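Local coordinates for actin-related protein 8 (Homo sapiens, PDB 4FO0) that binds ATP with low basal ATPase activity, does not polymerize, and is a proposed core subunit of the INO80 chromatin-remodelling complex, at residues 323-334 against 345-355; 358-366 against 476-484. All coordinates share one frame; numbering follows the deposited sequence.

Interaction 1. Residues 323-334 against 345-355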
loop_
_atom_site.group_PDB
_atom_site.type_symbol
_atom_site.label_atom_id
_atom_site.label_comp_id
_atom_site.label_asym_id
_atom_site.label_seq_id
_atom_site.Cartn_x
_atom_site.Cartn_y
_atom_site.Cartn_z
ATOM N N ASP A 323 17.161 10.534 4.822
ATOM C CA ASP A 323 18.397 10.703 5.570
ATOM C C ASP A 323 18.997 12.111 5.352
ATOM O O ASP A 323 19.476 12.419 4.259
ATOM C CB ASP A 323 19.366 9.604 5.121
ATOM C CG ASP A 323 20.696 9.642 5.851
ATOM O OD1 ASP A 323 20.937 10.599 6.623
ATOM O OD2 ASP A 323 21.509 8.711 5.629
ATOM N N GLN A 324 18.969 12.965 6.378
ATOM C CA GLN A 324 19.524 14.324 6.253
ATOM C C GLN A 324 20.956 14.326 5.750
ATOM O O GLN A 324 21.384 15.249 5.053
ATOM C CB GLN A 324 19.512 15.066 7.587
ATOM C CG GLN A 324 18.201 15.692 7.943
ATOM C CD GLN A 324 17.794 16.807 6.995
ATOM O OE1 GLN A 324 16.762 16.713 6.323
ATOM N NE2 GLN A 324 18.581 17.884 6.963
ATOM N N ASP A 325 21.696 13.291 6.114
ATOM C CA ASP A 325 23.136 13.283 5.911
ATOM C C ASP A 325 23.572 12.943 4.493
ATOM O O ASP A 325 24.732 13.153 4.130
ATOM C CB ASP A 325 23.806 12.382 6.948
ATOM C CG ASP A 325 23.530 12.840 8.373
ATOM O OD1 ASP A 325 23.450 14.068 8.606
ATOM O OD2 ASP A 325 23.373 11.975 9.257
ATOM N N ILE A 326 22.639 12.434 3.692
ATOM C CA ILE A 326 22.873 12.232 2.268
ATOM C C ILE A 326 22.504 13.525 1.557
ATOM O O ILE A 326 21.329 13.889 1.480
ATOM C CB ILE A 326 21.990 11.095 1.699
ATOM C CG1 ILE A 326 22.294 9.768 2.379
ATOM C CG2 ILE A 326 22.191 10.938 0.206
ATOM C CD1 ILE A 326 21.449 8.629 1.829
ATOM N N SER A 327 23.498 14.227 1.035
ATOM C CA SER A 327 23.234 15.543 0.469
ATOM C C SER A 327 24.134 15.813 -0.713
ATOM O O SER A 327 25.032 15.027 -1.011
ATOM C CB SER A 327 23.457 16.621 1.531
ATOM O OG SER A 327 24.822 16.669 1.926
ATOM N N GLY A 328 23.886 16.930 -1.386
ATOM C CA GLY A 328 24.633 17.290 -2.579
ATOM C C GLY A 328 24.067 16.684 -3.848
ATOM O O GLY A 328 23.038 16.003 -3.831
ATOM N N LEU A 329 24.731 16.959 -4.963
ATOM C CA LEU A 329 24.391 16.318 -6.220
ATOM C C LEU A 329 25.124 14.983 -6.287
ATOM O O LEU A 329 26.302 14.913 -5.971
ATOM C CB LEU A 329 24.766 17.222 -7.393
ATOM C CG LEU A 329 23.740 18.294 -7.755
ATOM C CD1 LEU A 329 24.380 19.354 -8.608
ATOM C CD2 LEU A 329 22.548 17.693 -8.494
ATOM N N GLN A 330 24.414 13.919 -6.648
ATOM C CA GLN A 330 25.030 12.603 -6.793
ATOM C C GLN A 330 24.844 12.082 -8.202
ATOM O O GLN A 330 23.843 12.364 -8.879
ATOM C CB GLN A 330 24.434 11.586 -5.820
ATOM C CG GLN A 330 25.325 11.221 -4.651
ATOM C CD GLN A 330 25.176 12.191 -3.487
ATOM O OE1 GLN A 330 24.316 12.008 -2.626
ATOM N NE2 GLN A 330 26.012 13.234 -3.459
ATOM N N ASP A 331 25.816 11.304 -8.645
ATOM C CA ASP A 331 25.712 10.666 -9.943
ATOM C C ASP A 331 25.073 9.299 -9.792
ATOM O O ASP A 331 25.523 8.473 -8.993
ATOM C CB ASP A 331 27.074 10.600 -10.618
ATOM C CG ASP A 331 27.483 11.940 -11.208
ATOM O OD1 ASP A 331 26.617 12.611 -11.812
ATOM O OD2 ASP A 331 28.657 12.330 -11.055
ATOM N N HIS A 332 23.983 9.098 -10.527
ATOM C CA HIS A 332 23.220 7.854 -10.489
ATOM C C HIS A 332 23.036 7.265 -11.884
ATOM O O HIS A 332 23.196 7.945 -12.906
ATOM C CB HIS A 332 21.837 8.098 -9.885
ATOM C CG HIS A 332 21.865 8.632 -8.487
ATOM N ND1 HIS A 332 22.096 7.830 -7.390
ATOM C CD2 HIS A 332 21.671 9.884 -8.006
ATOM C CE1 HIS A 332 22.050 8.566 -6.293
ATOM N NE2 HIS A 332 21.795 9.815 -6.640
ATOM N N GLU A 333 22.686 5.993 -11.936
ATOM C CA GLU A 333 22.294 5.435 -13.215
ATOM C C GLU A 333 21.125 4.506 -13.004
ATOM O O GLU A 333 20.957 3.943 -11.922
ATOM C CB GLU A 333 23.452 4.692 -13.864
ATOM C CG GLU A 333 23.854 3.424 -13.138
ATOM C CD GLU A 333 25.156 2.844 -13.673
ATOM O OE1 GLU A 333 25.496 1.696 -13.286
ATOM O OE2 GLU A 333 25.833 3.544 -14.475
ATOM N N PHE A 334 20.306 4.362 -14.035
ATOM C CA PHE A 334 19.209 3.417 -13.971
ATOM C C PHE A 334 18.983 2.780 -15.329
ATOM O O PHE A 334 19.389 3.329 -16.360
ATOM C CB PHE A 334 17.935 4.103 -13.462
ATOM C CG PHE A 334 17.368 5.147 -14.397
ATOM C CD1 PHE A 334 17.825 6.454 -14.367
ATOM C CD2 PHE A 334 16.349 4.825 -15.283
ATOM C CE1 PHE A 334 17.292 7.425 -15.224
ATOM C CE2 PHE A 334 15.805 5.790 -16.141
ATOM C CZ PHE A 334 16.270 7.093 -16.104
ATOM N N LEU A 345 20.547 1.983 -20.522
ATOM C CA LEU A 345 21.173 2.441 -19.289
ATOM C C LEU A 345 21.359 3.954 -19.324
ATOM O O LEU A 345 21.971 4.482 -20.247
ATOM C CB LEU A 345 22.525 1.780 -19.098
ATOM C CG LEU A 345 23.245 2.291 -17.862
ATOM C CD1 LEU A 345 22.577 1.712 -16.633
ATOM C CD2 LEU A 345 24.705 1.921 -17.922
ATOM N N TYR A 346 20.821 4.629 -18.309
ATOM C CA TYR A 346 20.848 6.085 -18.196
ATOM C C TYR A 346 21.743 6.579 -17.055
ATOM O O TYR A 346 21.641 6.107 -15.915
ATOM C CB TYR A 346 19.443 6.606 -17.918
ATOM C CG TYR A 346 18.522 6.655 -19.111
ATOM C CD1 TYR A 346 18.415 7.815 -19.873
ATOM C CD2 TYR A 346 17.724 5.568 -19.448
ATOM C CE1 TYR A 346 17.561 7.887 -20.953
ATOM C CE2 TYR A 346 16.864 5.625 -20.544
ATOM C CZ TYR A 346 16.792 6.787 -21.290
ATOM O OH TYR A 346 15.946 6.870 -22.373
ATOM N N GLN A 347 22.612 7.538 -17.364
ATOM C CA GLN A 347 23.286 8.323 -16.329
ATOM C C GLN A 347 22.416 9.510 -15.952
ATOM O O GLN A 347 21.834 10.173 -16.817
ATOM C CB GLN A 347 24.619 8.883 -16.831
ATOM C CG GLN A 347 25.561 7.869 -17.416
ATOM C CD GLN A 347 25.859 6.748 -16.452
ATOM O OE1 GLN A 347 26.241 6.978 -15.302
ATOM N NE2 GLN A 347 25.676 5.517 -16.911
ATOM N N PHE A 348 22.312 9.800 -14.666
ATOM C CA PHE A 348 21.922 11.164 -14.334
ATOM C C PHE A 348 22.169 11.607 -12.922
ATOM O O PHE A 348 22.472 10.805 -12.033
ATOM C CB PHE A 348 20.516 11.510 -14.805
ATOM C CG PHE A 348 19.453 11.209 -13.821
ATOM C CD1 PHE A 348 18.362 12.070 -13.692
ATOM C CD2 PHE A 348 19.504 10.057 -13.057
ATOM C CE1 PHE A 348 17.351 11.798 -12.799
ATOM C CE2 PHE A 348 18.499 9.774 -12.149
ATOM C CZ PHE A 348 17.421 10.644 -12.022
ATOM N N ARG A 349 22.075 12.916 -12.744
ATOM C CA ARG A 349 22.492 13.539 -11.499
ATOM C C ARG A 349 21.287 13.980 -10.675
ATOM O O ARG A 349 20.397 14.651 -11.186
ATOM C CB ARG A 349 23.383 14.717 -11.824
ATOM C CG ARG A 349 24.420 14.998 -10.794
ATOM C CD ARG A 349 25.399 15.999 -11.351
ATOM N NE ARG A 349 26.607 15.333 -11.817
ATOM C CZ ARG A 349 27.574 15.949 -12.482
ATOM N NH1 ARG A 349 27.453 17.239 -12.770
ATOM N NH2 ARG A 349 28.651 15.278 -12.867
ATOM N N LEU A 350 21.249 13.572 -9.409
ATOM C CA LEU A 350 20.140 13.937 -8.532
ATOM C C LEU A 350 20.588 14.607 -7.257
ATOM O O LEU A 350 21.614 14.240 -6.665
ATOM C CB LEU A 350 19.315 12.709 -8.164
ATOM C CG LEU A 350 18.148 12.494 -9.112
ATOM C CD1 LEU A 350 17.251 11.389 -8.604
ATOM C CD2 LEU A 350 17.400 13.807 -9.285
ATOM N N GLY A 351 19.780 15.562 -6.813
ATOM C CA GLY A 351 20.017 16.225 -5.543
ATOM C C GLY A 351 18.962 15.980 -4.481
ATOM O O GLY A 351 18.783 14.869 -3.973
ATOM N N ASP A 352 18.245 17.037 -4.146
ATOM C CA ASP A 352 17.399 17.018 -2.967
ATOM C C ASP A 352 16.058 16.356 -3.258
ATOM O O ASP A 352 15.384 15.834 -2.360
ATOM C CB ASP A 352 17.239 18.441 -2.428
ATOM C CG ASP A 352 18.580 19.084 -2.076
ATOM O OD1 ASP A 352 19.451 18.397 -1.481
ATOM O OD2 ASP A 352 18.768 20.274 -2.416
ATOM N N GLU A 353 15.675 16.363 -4.525
ATOM C CA GLU A 353 14.515 15.598 -4.945
ATOM C C GLU A 353 14.441 14.208 -4.253
ATOM O O GLU A 353 13.365 13.742 -3.889
ATOM C CB GLU A 353 14.521 15.478 -6.462
ATOM C CG GLU A 353 15.913 15.577 -7.058
ATOM C CD GLU A 353 16.358 17.002 -7.353
ATOM O OE1 GLU A 353 17.555 17.291 -7.159
ATOM O OE2 GLU A 353 15.527 17.826 -7.804
ATOM N N LYS A 354 15.581 13.566 -4.041
ATOM C CA LYS A 354 15.585 12.247 -3.402
ATOM C C LYS A 354 15.050 12.275 -1.986
ATOM O O LYS A 354 14.591 11.250 -1.485
ATOM C CB LYS A 354 16.985 11.628 -3.397
ATOM C CG LYS A 354 17.521 11.280 -4.775
ATOM C CD LYS A 354 18.903 10.689 -4.671
ATOM C CE LYS A 354 19.919 11.736 -4.283
ATOM N NZ LYS A 354 21.209 11.067 -4.017
ATOM N N LEU A 355 15.131 13.439 -1.341
ATOM C CA LEU A 355 14.660 13.613 0.035
ATOM C C LEU A 355 13.338 14.379 0.109
ATOM O O LEU A 355 12.490 14.078 0.922
ATOM C CB LEU A 355 15.713 14.323 0.877
ATOM C CG LEU A 355 15.324 14.734 2.300
ATOM C CD1 LEU A 355 15.127 13.521 3.218
ATOM C CD2 LEU A 355 16.408 15.623 2.843
HETATM O O HOH W 1 19.665 13.677 -1.365
HETATM O O HOH W 2 22.311 13.556 -2.628
#
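Phe334 turns its edge toward the face of Phe348, the two rings offset and their planes 74° apart, so that Phe334 CD1 lies 4.0 Å from Phe348 CE2. Tyr346 meets the same ring differently: its CB sits over one face, 3.5 Å from Phe334 CE1, while its own ring runs almost parallel but slides past with little overlap. Phe334 reaches both partners because CG stands between the backbone N and the carbonyl carbon (chi1 67°).

Further along the sheet face that carries these aromatics, His332 and Lys354 approach from opposite directions. Lys354 NZ donates to His332 NE2 at 3.0 Å, close to the imidazole plane, and the ammonium would probably favour a neutral ring; Leu350 CB lies 3.7 Å from His332 CD2. A water also accepts from Lys354 NZ.

The other face is polar. Asp331 and Arg349 run side by side in a salt bridge, and the guanidinium, swung round by a bend at chi3, gives NE to the syn side of Asp331 OD1 at 2.7 Å, somewhat out of the carboxylate plane. Gln347 NE2 donates to the anti side of Glu333 OE2 at 3.1 Å, likewise tilted from the plane.

Strands 330-336 and 343-350 form an antiparallel hairpin, with strand 115-118 on the far side of 343-350. Helices 306-319 and 280-293 pack against the aromatic face, and helix 102-109 meets Asp331 through Tyr108.

Interaction 2. Residues 358-366 against 476-484. With GOL (glycerol), chain D.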
loop_
_atom_site.group_PDB
_atom_site.type_symbol
_atom_site.label_atom_id
_atom_site.label_comp_id
_atom_site.label_asym_id
_atom_site.label_seq_id
_atom_site.Cartn_x
_atom_site.Cartn_y
_atom_site.Cartn_z
ATOM N N PRO A 358 9.855 11.893 -0.569
ATOM C CA PRO A 358 9.374 11.069 0.549
ATOM C C PRO A 358 8.802 11.932 1.661
ATOM O O PRO A 358 7.873 11.517 2.348
ATOM C CB PRO A 358 10.644 10.372 1.060
ATOM C CG PRO A 358 11.606 10.453 -0.066
ATOM C CD PRO A 358 11.276 11.669 -0.878
ATOM N N MET A 359 9.364 13.122 1.844
ATOM C CA MET A 359 8.886 14.031 2.877
ATOM C C MET A 359 7.552 14.686 2.550
ATOM O O MET A 359 6.979 15.351 3.401
ATOM C CB MET A 359 9.909 15.116 3.165
ATOM C CG MET A 359 11.110 14.616 3.918
ATOM S SD MET A 359 12.135 15.986 4.436
ATOM C CE MET A 359 10.883 17.102 5.067
ATOM N N ALA A 360 7.056 14.517 1.329
ATOM C CA ALA A 360 5.722 15.015 1.036
ATOM C C ALA A 360 4.684 14.212 1.820
ATOM O O ALA A 360 3.554 14.665 1.993
ATOM C CB ALA A 360 5.433 14.984 -0.428
ATOM N N LEU A 361 5.070 13.031 2.308
ATOM C CA LEU A 361 4.205 12.263 3.212
ATOM C C LEU A 361 3.911 13.042 4.491
ATOM O O LEU A 361 2.896 12.822 5.139
ATOM C CB LEU A 361 4.818 10.905 3.559
ATOM C CG LEU A 361 4.835 9.919 2.396
ATOM C CD1 LEU A 361 5.660 8.712 2.757
ATOM C CD2 LEU A 361 3.404 9.513 2.013
ATOM N N PHE A 362 4.796 13.968 4.842
ATOM C CA PHE A 362 4.597 14.788 6.024
ATOM C C PHE A 362 4.039 16.168 5.689
ATOM O O PHE A 362 3.516 16.868 6.566
ATOM C CB PHE A 362 5.899 14.875 6.807
ATOM C CG PHE A 362 6.442 13.529 7.191
ATOM C CD1 PHE A 362 6.225 13.012 8.470
ATOM C CD2 PHE A 362 7.138 12.754 6.256
ATOM C CE1 PHE A 362 6.712 11.753 8.816
ATOM C CE2 PHE A 362 7.629 11.489 6.596
ATOM C CZ PHE A 362 7.419 10.988 7.874
ATOM N N TYR A 363 4.142 16.535 4.413
ATOM C CA TYR A 363 3.558 17.771 3.885
ATOM C C TYR A 363 2.746 17.493 2.618
ATOM O O TYR A 363 3.069 17.980 1.536
ATOM C CB TYR A 363 4.651 18.817 3.633
ATOM C CG TYR A 363 5.408 19.127 4.888
ATOM C CD1 TYR A 363 4.958 20.106 5.765
ATOM C CD2 TYR A 363 6.550 18.408 5.231
ATOM C CE1 TYR A 363 5.638 20.368 6.937
ATOM C CE2 TYR A 363 7.233 18.662 6.396
ATOM C CZ TYR A 363 6.771 19.645 7.252
ATOM O OH TYR A 363 7.445 19.920 8.423
ATOM N N PRO A 364 1.674 16.708 2.761
ATOM C CA PRO A 364 0.892 16.193 1.632
ATOM C C PRO A 364 0.215 17.257 0.756
ATOM O O PRO A 364 -0.329 16.918 -0.290
ATOM C CB PRO A 364 -0.146 15.292 2.317
ATOM C CG PRO A 364 -0.184 15.745 3.717
ATOM C CD PRO A 364 1.197 16.170 4.044
ATOM N N ALA A 365 0.231 18.519 1.156
ATOM C CA ALA A 365 -0.276 19.551 0.261
ATOM C C ALA A 365 0.601 19.565 -0.988
ATOM O O ALA A 365 0.195 20.023 -2.054
ATOM C CB ALA A 365 -0.250 20.896 0.941
ATOM N N THR A 366 1.819 19.060 -0.831
ATOM C CA THR A 366 2.809 19.029 -1.901
ATOM C C THR A 366 2.290 18.245 -3.098
ATOM O O THR A 366 2.694 18.484 -4.237
ATOM C CB THR A 366 4.126 18.380 -1.402
ATOM O OG1 THR A 366 4.586 19.076 -0.244
ATOM C CG2 THR A 366 5.205 18.431 -2.449
ATOM N N LYS A 476 -8.797 18.784 3.752
ATOM C CA LYS A 476 -7.376 19.084 3.913
ATOM C C LYS A 476 -6.580 17.825 4.249
ATOM O O LYS A 476 -6.990 16.994 5.070
ATOM C CB LYS A 476 -7.148 20.172 4.965
ATOM C CG LYS A 476 -5.776 20.135 5.613
ATOM C CD LYS A 476 -5.011 21.439 5.425
ATOM C CE LYS A 476 -3.669 21.394 6.158
ATOM N NZ LYS A 476 -2.861 22.639 5.975
ATOM N N ALA A 477 -5.442 17.678 3.587
ATOM C CA ALA A 477 -4.635 16.494 3.786
ATOM C C ALA A 477 -3.732 16.718 4.987
ATOM O O ALA A 477 -3.163 17.796 5.176
ATOM C CB ALA A 477 -3.830 16.150 2.532
ATOM N N LEU A 478 -3.614 15.667 5.781
ATOM C CA LEU A 478 -2.973 15.699 7.073
ATOM C C LEU A 478 -1.673 14.915 7.002
ATOM O O LEU A 478 -1.663 13.756 6.593
ATOM C CB LEU A 478 -3.919 15.057 8.092
ATOM C CG LEU A 478 -3.559 15.176 9.554
ATOM C CD1 LEU A 478 -3.602 16.633 9.920
ATOM C CD2 LEU A 478 -4.532 14.373 10.376
ATOM N N GLY A 479 -0.573 15.544 7.392
ATOM C CA GLY A 479 0.715 14.878 7.356
ATOM C C GLY A 479 0.770 13.661 8.265
ATOM O O GLY A 479 0.066 13.559 9.269
ATOM N N LEU A 480 1.630 12.725 7.910
ATOM C CA LEU A 480 1.691 11.459 8.612
ATOM C C LEU A 480 1.922 11.622 10.133
ATOM O O LEU A 480 1.224 11.016 10.939
ATOM C CB LEU A 480 2.748 10.585 7.950
ATOM C CG LEU A 480 2.954 9.188 8.514
ATOM C CD1 LEU A 480 1.635 8.473 8.593
ATOM C CD2 LEU A 480 3.923 8.437 7.623
ATOM N N ASP A 481 2.877 12.465 10.518
ATOM C CA ASP A 481 3.187 12.692 11.931
ATOM C C ASP A 481 2.054 13.366 12.727
ATOM O O ASP A 481 1.756 12.964 13.850
ATOM C CB ASP A 481 4.500 13.474 12.080
ATOM C CG ASP A 481 4.515 14.789 11.286
ATOM O OD1 ASP A 481 3.641 15.006 10.412
ATOM O OD2 ASP A 481 5.427 15.605 11.532
ATOM N N LYS A 482 1.437 14.391 12.146
ATOM C CA LYS A 482 0.264 15.025 12.731
ATOM C C LYS A 482 -0.875 14.024 12.953
ATOM O O LYS A 482 -1.557 14.067 13.980
ATOM C CB LYS A 482 -0.223 16.162 11.830
ATOM C CG LYS A 482 0.771 17.278 11.676
ATOM C CD LYS A 482 0.251 18.407 10.791
ATOM C CE LYS A 482 1.359 19.419 10.470
ATOM N NZ LYS A 482 2.502 18.798 9.700
ATOM N N ALA A 483 -1.079 13.138 11.981
ATOM C CA ALA A 483 -2.104 12.109 12.078
ATOM C C ALA A 483 -1.809 11.143 13.217
ATOM O O ALA A 483 -2.695 10.784 13.993
ATOM C CB ALA A 483 -2.192 11.351 10.793
ATOM N N ILE A 484 -0.563 10.703 13.312
ATOM C CA ILE A 484 -0.188 9.822 14.401
ATOM C C ILE A 484 -0.492 10.477 15.734
ATOM O O ILE A 484 -1.115 9.870 16.596
ATOM C CB ILE A 484 1.290 9.463 14.343
ATOM C CG1 ILE A 484 1.533 8.541 13.148
ATOM C CG2 ILE A 484 1.746 8.817 15.679
ATOM C CD1 ILE A 484 2.982 8.348 12.829
HETATM C C1 GOL D . -3.249 18.431 -1.296
HETATM O O1 GOL D . -2.412 17.390 -1.802
HETATM C C2 GOL D . -4.211 18.007 -0.166
HETATM O O2 GOL D . -5.229 17.198 -0.705
HETATM C C3 GOL D . -4.902 19.217 0.483
HETATM O O3 GOL D . -4.117 19.810 1.507
#
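Phe362 lays one face of its ring against Leu480 CB, which sits off centre toward the rim, 4.2 Å from Phe362 CE1. The contact belongs to the actin fold, where the loop after helix 353-359 meets the start of helix 480-489, and Gly479 occupies the N-cap of that helix. The ring of Phe362 also presents an edge to Asp481: CD1 lies 3.7 Å from Asp481 CG, with the carboxylate plane almost perpendicular to the ring. Asp481 CG stands between its backbone N and carbonyl carbon (chi1 54°), which brings the carboxylate round to this edge; OD2 makes a salt bridge with Arg523, whose side chain also touches Phe362. Phe519 and Leu520 of helix 516-527 pack on Phe362 as well.

Two residues on from Phe362, Pro364 covers the backbone that leads into the helix. Its CD is 3.6 Å from Gly479 CA, its CG faces the Leu478-Gly479 peptide, and its CB meets Ala477 CB at 3.8 Å. With an alanine here, the loss of CG and CD would probably open a gap over that peptide and leave the N-cap glycine less firmly covered. A glycerol, probably from the crystallisation liquor, bridges the two segments, giving O1 to Pro364 O and accepting weakly at O3 from Ala477 N. The side chain of Leu480 also touches Val251 of strand 247-253 and comes close to Val253, an ATP-site residue. The backbone tie is one bond in the first turn of the helix: Leu480 N donates to Leu361 O at 3.0 Å.

The two interactions follow one another along the chain, their centres about 23 Å apart, and helix 353-359 serves both. Interaction 1 ends in its first turn, interaction 2 begins at its last, and Glu353 O packs on Pro358 CD. The beta hairpin of 323-334 with 345-355 lies peripherally, about 25 Å from the centre of the chain, whereas 358-366 with 476-484 lies further in, beside the ATP site. Interaction 2 also brings together parts of the chain separated by the unmodelled residues 380-470, consistent with an insertion that leaves the actin core and returns to it. A short helix thus links an outlying hairpin to the nucleotide-binding core.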